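Local coordinates for protein Nrps/pks (Streptomyces albus, PDB 4OPF) that probably catalyses carbon–carbon bond formation by decarboxylative condensation, as a ketosynthase domain of the "AT-less" oxazolomycin polyketide synthase, at residues Ala286-Ile292 against Tyr314-Thr320; Val274-Leu279 against Asn402-Val406; Arg353-Leu359 against Glu378-Trp384. All blocks are in the same frame, centred on the assembly; numbering follows the deposited sequence. Where two conformers were deposited one is given.

Contact 1 (Ala286-Ile292 against Tyr314-Thr320); sequences ADDVTYI and YRDGSDT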
loop_
_atom_site.group_PDB
_atom_site.type_symbol
_atom_site.label_atom_id
_atom_site.label_comp_id
_atom_site.label_asym_id
_atom_site.label_seq_id
_atom_site.Cartn_x
_atom_site.Cartn_y
_atom_site.Cartn_z
ATOM N N ALA A 286 1.470 26.656 -9.878
ATOM C CA ALA A 286 0.133 26.670 -9.279
ATOM C C ALA A 286 -0.921 27.352 -10.141
ATOM O O ALA A 286 -2.055 26.890 -10.218
ATOM C CB ALA A 286 0.204 27.377 -7.927
ATOM N N ASP A 287 -0.580 28.484 -10.736
ATOM C CA ASP A 287 -1.520 29.221 -11.577
ATOM C C ASP A 287 -1.978 28.474 -12.824
ATOM O O ASP A 287 -2.969 28.844 -13.430
ATOM C CB ASP A 287 -0.879 30.545 -12.026
ATOM C CG ASP A 287 -1.135 31.712 -11.053
ATOM O OD1 ASP A 287 -2.020 31.684 -10.187
ATOM O OD2 ASP A 287 -0.411 32.717 -11.176
ATOM N N ASP A 288 -1.240 27.448 -13.243
ATOM C CA ASP A 288 -1.630 26.671 -14.385
ATOM C C ASP A 288 -2.728 25.677 -14.082
ATOM O O ASP A 288 -3.356 25.191 -15.021
ATOM C CB ASP A 288 -0.433 25.951 -14.988
ATOM C CG ASP A 288 0.540 26.924 -15.671
ATOM O OD1 ASP A 288 0.118 27.964 -16.160
ATOM O OD2 ASP A 288 1.721 26.628 -15.707
ATOM N N VAL A 289 -2.969 25.387 -12.811
ATOM C CA VAL A 289 -4.058 24.453 -12.440
ATOM C C VAL A 289 -5.342 25.289 -12.422
ATOM O O VAL A 289 -5.493 26.184 -11.620
ATOM C CB VAL A 289 -3.800 23.778 -11.098
ATOM C CG1 VAL A 289 -4.922 22.822 -10.716
ATOM C CG2 VAL A 289 -2.464 23.034 -11.113
ATOM N N THR A 290 -6.243 24.936 -13.316
ATOM C CA THR A 290 -7.439 25.696 -13.645
ATOM C C THR A 290 -8.693 25.247 -12.908
ATOM O O THR A 290 -9.616 26.055 -12.699
ATOM C CB THR A 290 -7.669 25.571 -15.154
ATOM O OG1 THR A 290 -6.536 26.116 -15.805
ATOM C CG2 THR A 290 -8.914 26.263 -15.655
ATOM N N TYR A 291 -8.753 23.981 -12.527
ATOM C CA TYR A 291 -9.926 23.420 -11.883
ATOM C C TYR A 291 -9.497 22.461 -10.778
ATOM O O TYR A 291 -8.551 21.710 -10.959
ATOM C CB TYR A 291 -10.720 22.630 -12.912
ATOM C CG TYR A 291 -12.026 22.049 -12.405
ATOM C CD1 TYR A 291 -13.165 22.802 -12.438
ATOM C CD2 TYR A 291 -12.107 20.750 -11.867
ATOM C CE1 TYR A 291 -14.374 22.326 -12.002
ATOM C CE2 TYR A 291 -13.327 20.257 -11.387
ATOM C CZ TYR A 291 -14.454 21.036 -11.484
ATOM O OH TYR A 291 -15.707 20.615 -11.071
ATOM N N ILE A 292 -10.182 22.497 -9.643
ATOM C CA ILE A 292 -9.983 21.566 -8.561
ATOM C C ILE A 292 -11.326 20.895 -8.208
ATOM O O ILE A 292 -12.300 21.569 -7.863
ATOM C CB ILE A 292 -9.457 22.284 -7.339
ATOM C CG1 ILE A 292 -8.154 23.017 -7.722
ATOM C CG2 ILE A 292 -9.216 21.347 -6.186
ATOM C CD1 ILE A 292 -7.579 23.778 -6.598
ATOM N N TYR A 314 -2.651 27.510 -3.959
ATOM C CA TYR A 314 -2.839 27.658 -5.413
ATOM C C TYR A 314 -2.855 29.093 -5.933
ATOM O O TYR A 314 -2.485 29.327 -7.100
ATOM C CB TYR A 314 -4.146 26.954 -5.857
ATOM C CG TYR A 314 -3.912 25.499 -6.113
ATOM C CD1 TYR A 314 -3.356 25.122 -7.279
ATOM C CD2 TYR A 314 -4.217 24.531 -5.200
ATOM C CE1 TYR A 314 -3.147 23.826 -7.579
ATOM C CE2 TYR A 314 -3.964 23.203 -5.461
ATOM C CZ TYR A 314 -3.441 22.857 -6.659
ATOM O OH TYR A 314 -3.083 21.594 -7.019
ATOM N N ARG A 315 -3.273 30.020 -5.081
ATOM C CA ARG A 315 -3.485 31.420 -5.463
ATOM C C ARG A 315 -2.882 32.444 -4.496
ATOM O O ARG A 315 -3.456 33.504 -4.268
ATOM C CB ARG A 315 -4.982 31.709 -5.694
ATOM C CG ARG A 315 -5.586 30.986 -6.917
ATOM C CD ARG A 315 -4.863 31.280 -8.225
ATOM N NE ARG A 315 -5.519 30.619 -9.345
ATOM C CZ ARG A 315 -5.179 29.428 -9.850
ATOM N NH1 ARG A 315 -4.191 28.719 -9.368
ATOM N NH2 ARG A 315 -5.866 28.927 -10.853
ATOM N N ASP A 316 -1.716 32.137 -3.950
ATOM C CA ASP A 316 -1.082 33.024 -2.987
ATOM C C ASP A 316 -0.511 34.203 -3.744
ATOM O O ASP A 316 0.383 34.027 -4.532
ATOM C CB ASP A 316 0.028 32.269 -2.231
ATOM C CG ASP A 316 0.531 33.044 -1.059
ATOM O OD1 ASP A 316 -0.136 34.059 -0.727
ATOM O OD2 ASP A 316 1.618 32.726 -0.514
ATOM N N GLY A 317 -1.072 35.378 -3.550
ATOM C CA GLY A 317 -0.674 36.580 -4.280
ATOM C C GLY A 317 -1.081 36.559 -5.753
ATOM O O GLY A 317 -0.425 37.200 -6.572
ATOM N N SER A 318 -2.144 35.815 -6.099
ATOM C CA SER A 318 -2.566 35.699 -7.488
ATOM C C SER A 318 -4.031 36.020 -7.645
ATOM O O SER A 318 -4.815 35.723 -6.767
ATOM C CB SER A 318 -2.323 34.277 -7.995
ATOM O OG SER A 318 -2.868 34.093 -9.274
ATOM N N ASP A 319 -4.379 36.582 -8.801
ATOM C CA ASP A 319 -5.753 36.866 -9.199
ATOM C C ASP A 319 -6.219 35.922 -10.296
ATOM O O ASP A 319 -7.298 36.118 -10.804
ATOM C CB ASP A 319 -5.873 38.338 -9.700
ATOM C CG ASP A 319 -5.445 39.381 -8.611
ATOM O OD1 ASP A 319 -5.918 39.285 -7.442
ATOM O OD2 ASP A 319 -4.620 40.294 -8.903
ATOM N N THR A 320 -5.432 34.906 -10.680
ATOM C CA THR A 320 -5.850 34.033 -11.757
ATOM C C THR A 320 -7.104 33.229 -11.314
ATOM O O THR A 320 -7.074 32.629 -10.244
ATOM C CB THR A 320 -4.709 33.048 -12.091
ATOM O OG1 THR A 320 -3.556 33.758 -12.538
ATOM C CG2 THR A 320 -5.094 32.045 -13.149
HETATM O O HOH W 1 -0.277 31.134 -7.852
#
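In this beta-alpha-beta crossover of the thiolase fold, the end of helix 300-314 lies beside the turn leading into strand 291-293, and Arg315 makes most of the polar links between them. The helix joins the parallel strands 291-293 and 322-325; just beyond its end, Arg315 spreads its guanidinium among backbone carbonyls. Arg315 NH1 donates to Ala286 O across the contact (2.9 Å) and to Tyr314 O beside it (2.9 Å), Arg315 NH2 reaches Val289 O (2.9 Å) and also bonds Pro321 O, while Arg315 NE serves Thr320 O (2.7 Å). Five acceptors are thus met by one side chain. Ala286 O accepts a second bond, from Val289 N (3.1 Å), just past the 3-10 segment.

Asp287 supplies the charge. Asp287 OD1 lies over a face of the guanidinium, 3.8 Å from Arg315 NE, a long salt bridge of charges alone to which no N-H points. Asp287 OD1 also accepts from Ser318 OG at 2.7 Å. Ser318 OG in turn receives Thr320 N (3.0 Å), forming an ST turn that begins at Ser318, the last residue of the type II turn Arg315-Ser318. A water donates to Tyr314 O (3.0 Å) and weakly to Asp287 OD1 (3.0 Å).

Apolar packing fills the inner end: Tyr314, whose OH is probably hydrogen-bonded to His404, lays its ring against Val289 and Ile292. Val289 CB approaches Tyr314 CE1 to 3.6 Å, and Ile292 CD1 makes a CH-pi contact over the ring face, 3.9 Å from the Tyr314 centroid.

Contact 2 (Val274-Leu279 against Asn402-Val406); sequences VMARAL and NAHAV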
loop_
_atom_site.group_PDB
_atom_site.type_symbol
_atom_site.label_atom_id
_atom_site.label_comp_id
_atom_site.label_asym_id
_atom_site.label_seq_id
_atom_site.Cartn_x
_atom_site.Cartn_y
_atom_site.Cartn_z
ATOM N N VAL A 274 -0.104 18.608 1.589
ATOM C CA VAL A 274 -0.304 17.542 0.616
ATOM C C VAL A 274 -0.537 18.167 -0.748
ATOM O O VAL A 274 -0.074 17.659 -1.775
ATOM C CB VAL A 274 -1.426 16.588 1.015
ATOM C CG1 VAL A 274 -2.800 17.168 0.709
ATOM C CG2 VAL A 274 -1.253 15.310 0.271
HETATM N N MSE A 275 -1.198 19.305 -0.772
HETATM C CA MSE A 275 -1.433 19.955 -2.073
HETATM C C MSE A 275 -0.136 20.545 -2.609
HETATM O O MSE A 275 0.167 20.377 -3.789
HETATM C CB MSE A 275 -2.489 21.044 -2.011
HETATM C CG MSE A 275 -3.881 20.500 -1.650
HETATM SE SE MSE A 275 -5.283 21.883 -1.880
HETATM C CE MSE A 275 -4.986 22.782 -0.208
ATOM N N ALA A 276 0.625 21.235 -1.772
ATOM C CA ALA A 276 1.925 21.762 -2.203
ATOM C C ALA A 276 2.882 20.674 -2.643
ATOM O O ALA A 276 3.610 20.833 -3.615
ATOM C CB ALA A 276 2.556 22.600 -1.082
ATOM N N ARG A 277 2.881 19.523 -1.972
ATOM C CA ARG A 277 3.702 18.407 -2.409
ATOM C C ARG A 277 3.303 17.855 -3.758
ATOM O O ARG A 277 4.158 17.533 -4.601
ATOM C CB ARG A 277 3.685 17.309 -1.319
ATOM C CG ARG A 277 4.507 16.077 -1.618
ATOM C CD ARG A 277 6.038 16.347 -1.662
ATOM N NE ARG A 277 6.682 15.100 -2.112
ATOM C CZ ARG A 277 7.833 15.020 -2.763
ATOM N NH1 ARG A 277 8.274 13.824 -3.152
ATOM N NH2 ARG A 277 8.522 16.127 -3.040
ATOM N N ALA A 278 2.020 17.670 -4.007
ATOM C CA ALA A 278 1.618 17.122 -5.314
ATOM C C ALA A 278 2.011 18.063 -6.438
ATOM O O ALA A 278 2.428 17.628 -7.533
ATOM C CB ALA A 278 0.128 16.878 -5.391
ATOM N N LEU A 279 1.828 19.342 -6.201
ATOM C CA LEU A 279 2.273 20.355 -7.178
ATOM C C LEU A 279 3.749 20.337 -7.480
ATOM O O LEU A 279 4.128 20.422 -8.651
ATOM C CB LEU A 279 1.996 21.751 -6.680
ATOM C CG LEU A 279 0.622 22.284 -6.910
ATOM C CD1 LEU A 279 0.725 23.741 -6.424
ATOM C CD2 LEU A 279 0.204 22.276 -8.396
ATOM N N ASN A 402 -4.779 12.293 3.868
ATOM C CA ASN A 402 -5.062 13.200 2.816
ATOM C C ASN A 402 -4.323 12.825 1.561
ATOM O O ASN A 402 -3.167 12.337 1.611
ATOM C CB ASN A 402 -4.588 14.597 3.194
ATOM C CG ASN A 402 -5.071 15.026 4.532
ATOM O OD1 ASN A 402 -6.263 15.138 4.759
ATOM N ND2 ASN A 402 -4.160 15.276 5.435
ATOM N N ALA A 403 -4.945 13.118 0.424
ATOM C CA ALA A 403 -4.359 12.852 -0.849
ATOM C C ALA A 403 -4.738 13.926 -1.841
ATOM O O ALA A 403 -5.846 14.465 -1.748
ATOM C CB ALA A 403 -4.826 11.508 -1.336
ATOM N N HIS A 404 -3.851 14.189 -2.804
ATOM C CA HIS A 404 -4.107 15.196 -3.813
ATOM C C HIS A 404 -3.372 14.824 -5.077
ATOM O O HIS A 404 -2.209 14.452 -5.053
ATOM C CB HIS A 404 -3.617 16.556 -3.285
ATOM C CG HIS A 404 -3.981 17.748 -4.126
ATOM N ND1 HIS A 404 -5.229 18.340 -4.097
ATOM C CD2 HIS A 404 -3.225 18.523 -4.946
ATOM C CE1 HIS A 404 -5.237 19.378 -4.915
ATOM N NE2 HIS A 404 -4.026 19.536 -5.411
ATOM N N ALA A 405 -4.064 14.897 -6.206
ATOM C CA ALA A 405 -3.501 14.505 -7.480
ATOM C C ALA A 405 -3.661 15.645 -8.473
ATOM O O ALA A 405 -4.698 16.331 -8.472
ATOM C CB ALA A 405 -4.205 13.264 -7.994
ATOM N N VAL A 406 -2.665 15.794 -9.339
ATOM C CA VAL A 406 -2.638 16.780 -10.417
ATOM C C VAL A 406 -2.602 16.052 -11.757
ATOM O O VAL A 406 -1.747 15.215 -11.980
ATOM C CB VAL A 406 -1.405 17.699 -10.285
ATOM C CG1 VAL A 406 -1.346 18.710 -11.408
ATOM C CG2 VAL A 406 -1.458 18.445 -8.965
#
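In the layered alpha/beta architecture of the thiolase fold, helices pack along the faces of mixed sheets, and the meeting of helix 268-282 with strand 401-408 illustrates how this is done. The axes of the two short segments approach to 7.5 Å and run 32° apart in nearly the same sense, so helix residues one turn apart meet alternate residues of the strand. Asn402, His404 and Val406 point toward the helix; Ala403 and Ala405 point away.

His404 gives up more area than any other residue of the contact, 96 Å². Its ring is covered on one face by Met275, built as selenomethionine, whose CG sits 3.6 Å from the His404 centroid and 10° off the normal, a CH-pi contact. The polar ends of the imidazole find partners beyond the two segments: ND1 bonds Ser394 on the adjoining strand and NE2 is probably hydrogen-bonded to Tyr314, so both ring nitrogens of the buried His404 have partners.

Val274 follows with 61 Å². Val274 CG1 lies 4.0 Å from Asn402 CB and 4.1 Å from His404 CB, and Val274 CG2 3.8 Å from Asn402 O. Asn402 ND2 is hydrogen-bonded to Asn255, on neighbouring strand 247-256, and to Asp257 just beyond it.

One turn later comes Ala278 (49 Å²), whose small side chain is consistent with the 7.5 Å separation of the axes: Ala278 CB touches Val406 CG2 at 4.2 Å and, near the plane of the imidazole, lies 3.8 Å from His404 CD2 and only 3.4 Å from His404 O.

Contact 3 (Arg353-Leu359 against Glu378-Trp384); sequences RAIVPFL and ERALTPW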
loop_
_atom_site.group_PDB
_atom_site.type_symbol
_atom_site.label_atom_id
_atom_site.label_comp_id
_atom_site.label_asym_id
_atom_site.label_seq_id
_atom_site.Cartn_x
_atom_site.Cartn_y
_atom_site.Cartn_z
ATOM N N ARG A 353 -12.425 18.845 -22.791
ATOM C CA ARG A 353 -12.092 20.271 -22.640
ATOM C C ARG A 353 -13.298 21.096 -22.210
ATOM O O ARG A 353 -13.676 22.055 -22.868
ATOM C CB ARG A 353 -11.484 20.825 -23.935
ATOM C CG ARG A 353 -10.251 20.045 -24.328
ATOM C CD ARG A 353 -9.706 20.373 -25.701
ATOM N NE ARG A 353 -8.616 19.430 -25.982
ATOM C CZ ARG A 353 -7.794 19.462 -27.040
ATOM N NH1 ARG A 353 -7.912 20.409 -27.971
ATOM N NH2 ARG A 353 -6.836 18.535 -27.159
ATOM N N ALA A 354 -13.904 20.722 -21.107
ATOM C CA ALA A 354 -15.027 21.458 -20.619
ATOM C C ALA A 354 -15.083 21.402 -19.119
ATOM O O ALA A 354 -14.642 20.420 -18.494
ATOM C CB ALA A 354 -16.328 20.918 -21.212
ATOM N N ILE A 355 -15.672 22.443 -18.557
ATOM C CA ILE A 355 -15.951 22.491 -17.141
ATOM C C ILE A 355 -17.428 22.246 -16.950
ATOM O O ILE A 355 -18.230 22.867 -17.586
ATOM C CB ILE A 355 -15.522 23.825 -16.559
ATOM C CG1 ILE A 355 -14.000 23.925 -16.765
ATOM C CG2 ILE A 355 -15.897 23.859 -15.078
ATOM C CD1 ILE A 355 -13.318 24.941 -15.914
ATOM N N VAL A 356 -17.760 21.293 -16.082
ATOM C CA VAL A 356 -19.126 20.989 -15.769
ATOM C C VAL A 356 -19.695 21.868 -14.658
ATOM O O VAL A 356 -18.960 22.475 -13.883
ATOM C CB VAL A 356 -19.270 19.551 -15.389
ATOM C CG1 VAL A 356 -18.720 18.693 -16.489
ATOM C CG2 VAL A 356 -18.593 19.248 -14.057
ATOM N N PRO A 357 -21.025 21.948 -14.598
ATOM C CA PRO A 357 -21.635 22.776 -13.561
ATOM C C PRO A 357 -21.358 22.247 -12.163
ATOM O O PRO A 357 -21.307 21.035 -11.945
ATOM C CB PRO A 357 -23.145 22.660 -13.823
ATOM C CG PRO A 357 -23.309 21.950 -15.088
ATOM C CD PRO A 357 -21.983 21.474 -15.595
ATOM N N PHE A 358 -21.230 23.157 -11.229
ATOM C CA PHE A 358 -21.300 22.848 -9.830
ATOM C C PHE A 358 -22.715 23.091 -9.311
ATOM O O PHE A 358 -23.306 24.153 -9.554
ATOM C CB PHE A 358 -20.320 23.710 -9.078
ATOM C CG PHE A 358 -20.380 23.542 -7.601
ATOM C CD1 PHE A 358 -20.035 22.348 -7.015
ATOM C CD2 PHE A 358 -20.804 24.579 -6.791
ATOM C CE1 PHE A 358 -20.089 22.185 -5.640
ATOM C CE2 PHE A 358 -20.836 24.436 -5.413
ATOM C CZ PHE A 358 -20.485 23.230 -4.831
ATOM N N LEU A 359 -23.256 22.116 -8.584
ATOM C CA LEU A 359 -24.645 22.178 -8.131
ATOM C C LEU A 359 -24.904 22.973 -6.830
ATOM O O LEU A 359 -25.824 23.767 -6.774
ATOM C CB LEU A 359 -25.243 20.767 -8.056
ATOM C CG LEU A 359 -25.825 20.216 -9.361
ATOM C CD1 LEU A 359 -24.800 20.246 -10.485
ATOM C CD2 LEU A 359 -26.305 18.780 -9.167
ATOM N N GLU A 378 -18.345 27.295 -11.255
ATOM C CA GLU A 378 -19.039 27.377 -12.517
ATOM C C GLU A 378 -20.466 26.843 -12.371
ATOM O O GLU A 378 -20.690 25.814 -11.752
ATOM C CB GLU A 378 -18.284 26.576 -13.573
ATOM C CG GLU A 378 -18.767 26.767 -15.000
ATOM C CD GLU A 378 -19.143 28.221 -15.359
ATOM O OE1 GLU A 378 -18.239 29.082 -15.470
ATOM O OE2 GLU A 378 -20.336 28.495 -15.562
ATOM N N ARG A 379 -21.425 27.543 -12.923
ATOM C CA ARG A 379 -22.796 27.116 -12.856
ATOM C C ARG A 379 -23.244 26.484 -14.178
ATOM O O ARG A 379 -24.284 25.846 -14.217
ATOM C CB ARG A 379 -23.678 28.295 -12.533
ATOM C CG ARG A 379 -23.322 29.069 -11.259
ATOM C CD ARG A 379 -23.844 28.317 -10.035
ATOM N NE ARG A 379 -23.180 28.709 -8.784
ATOM C CZ ARG A 379 -23.236 28.029 -7.635
ATOM N NH1 ARG A 379 -23.931 26.887 -7.531
ATOM N NH2 ARG A 379 -22.576 28.496 -6.576
ATOM N N ALA A 380 -22.498 26.674 -15.262
ATOM C CA ALA A 380 -22.908 26.131 -16.556
ATOM C C ALA A 380 -21.872 25.145 -17.090
ATOM O O ALA A 380 -20.758 25.123 -16.620
ATOM C CB ALA A 380 -23.075 27.255 -17.545
ATOM N N LEU A 381 -22.240 24.361 -18.089
ATOM C CA LEU A 381 -21.268 23.680 -18.919
ATOM C C LEU A 381 -20.526 24.695 -19.779
ATOM O O LEU A 381 -21.115 25.313 -20.600
ATOM C CB LEU A 381 -21.957 22.709 -19.858
ATOM C CG LEU A 381 -21.021 21.811 -20.700
ATOM C CD1 LEU A 381 -20.119 20.909 -19.849
ATOM C CD2 LEU A 381 -21.878 20.974 -21.657
ATOM N N THR A 382 -19.229 24.829 -19.641
ATOM C CA THR A 382 -18.540 25.835 -20.420
ATOM C C THR A 382 -17.341 25.201 -21.075
ATOM O O THR A 382 -16.770 24.267 -20.542
ATOM C CB THR A 382 -18.004 26.998 -19.542
ATOM O OG1 THR A 382 -16.779 26.596 -18.962
ATOM C CG2 THR A 382 -18.932 27.321 -18.414
ATOM N N PRO A 383 -16.961 25.710 -22.251
ATOM C CA PRO A 383 -15.718 25.239 -22.830
ATOM C C PRO A 383 -14.582 25.622 -21.914
ATOM O O PRO A 383 -14.719 26.499 -21.069
ATOM C CB PRO A 383 -15.652 25.970 -24.199
ATOM C CG PRO A 383 -16.729 27.002 -24.176
ATOM C CD PRO A 383 -17.751 26.528 -23.200
ATOM N N TRP A 384 -13.464 24.931 -22.042
ATOM C CA TRP A 384 -12.365 25.181 -21.144
ATOM C C TRP A 384 -12.013 26.659 -21.292
ATOM O O TRP A 384 -12.005 27.176 -22.372
ATOM C CB TRP A 384 -11.164 24.264 -21.456
ATOM C CG TRP A 384 -10.180 24.072 -20.289
ATOM C CD1 TRP A 384 -9.041 24.756 -20.092
ATOM C CD2 TRP A 384 -10.291 23.152 -19.185
ATOM N NE1 TRP A 384 -8.434 24.330 -18.961
ATOM C CE2 TRP A 384 -9.180 23.338 -18.387
ATOM C CE3 TRP A 384 -11.207 22.163 -18.835
ATOM C CZ2 TRP A 384 -8.963 22.631 -17.244
ATOM C CZ3 TRP A 384 -10.981 21.421 -17.686
ATOM C CH2 TRP A 384 -9.851 21.658 -16.916
#
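A two-stranded antiparallel sheet, 354-355 with 382-383, joins the end of helix 338-352 to the chain running on toward strand 390-396, closing an excursion of 18 residues. It starts where the helix ends: Arg353, with positive phi, is the C-prime residue of a Schellman motif and turns the chain into the strand.

Backbone hydrogen bonds come first. Ile355 and Thr382 form the hydrogen-bonded pair, with Ile355 N to Thr382 O at 2.9 Å and Thr382 N to Ile355 O at 3.0 Å. Ala354 and Pro383 form the non-hydrogen-bonded pair, a position where the pairing asks for no N-H from proline. Trp384 N bonds Arg353 O (3.0 Å) at one end, and past the strands Phe358 N bonds Glu378 O (2.8 Å). CA-H...O contacts support these, from Ala354 CA to Thr382 O at 3.3 Å and from Leu381 CA to Ile355 O at 3.4 Å.

Apolar contacts lie on both faces. Ile355, on the face of Thr382, brings CG1 to 3.9 Å from Trp384 CE3, and its CG2 is in van der Waals contact with the aliphatic part of Glu378, 3.9 Å from Glu378 CB; Trp384 also packs on Met349 and Leu350 of helix 338-352. Leu381 CD1 reaches Ala354 CB (4.0 Å) and Val356 CG1 (4.3 Å).

Among the polar side chains, Arg379 extends beside Phe358, where NH1 bonds Ser360 O. Glu378, salt-bridged to Arg376, folds back so that its OE2 accepts Ala380 N at 2.8 Å and, weakly, Arg379 N at 3.0 Å.

How the contacts relate
Contact 1 is the middle member of the three. Its centre lies about 14 Å from that of contact 2, and the two touch: Tyr314 OH and His404 NE2 stand 2.8 Å apart in a probable hydrogen bond, and Leu279 CD2 meets Val289 CG2 at 3.9 Å. Toward contact 3, whose centre is about 17 Å away, the junction is apolar, with Tyr291 CE1 3.8 Å from Ile355 CG2 and Thr290 CB 3.8 Å from Trp384 CZ2. Contacts 2 and 3 do not touch; their nearest atoms are about 10 Å apart. Along the chain, contact 2 encloses both others, which follow one another in series.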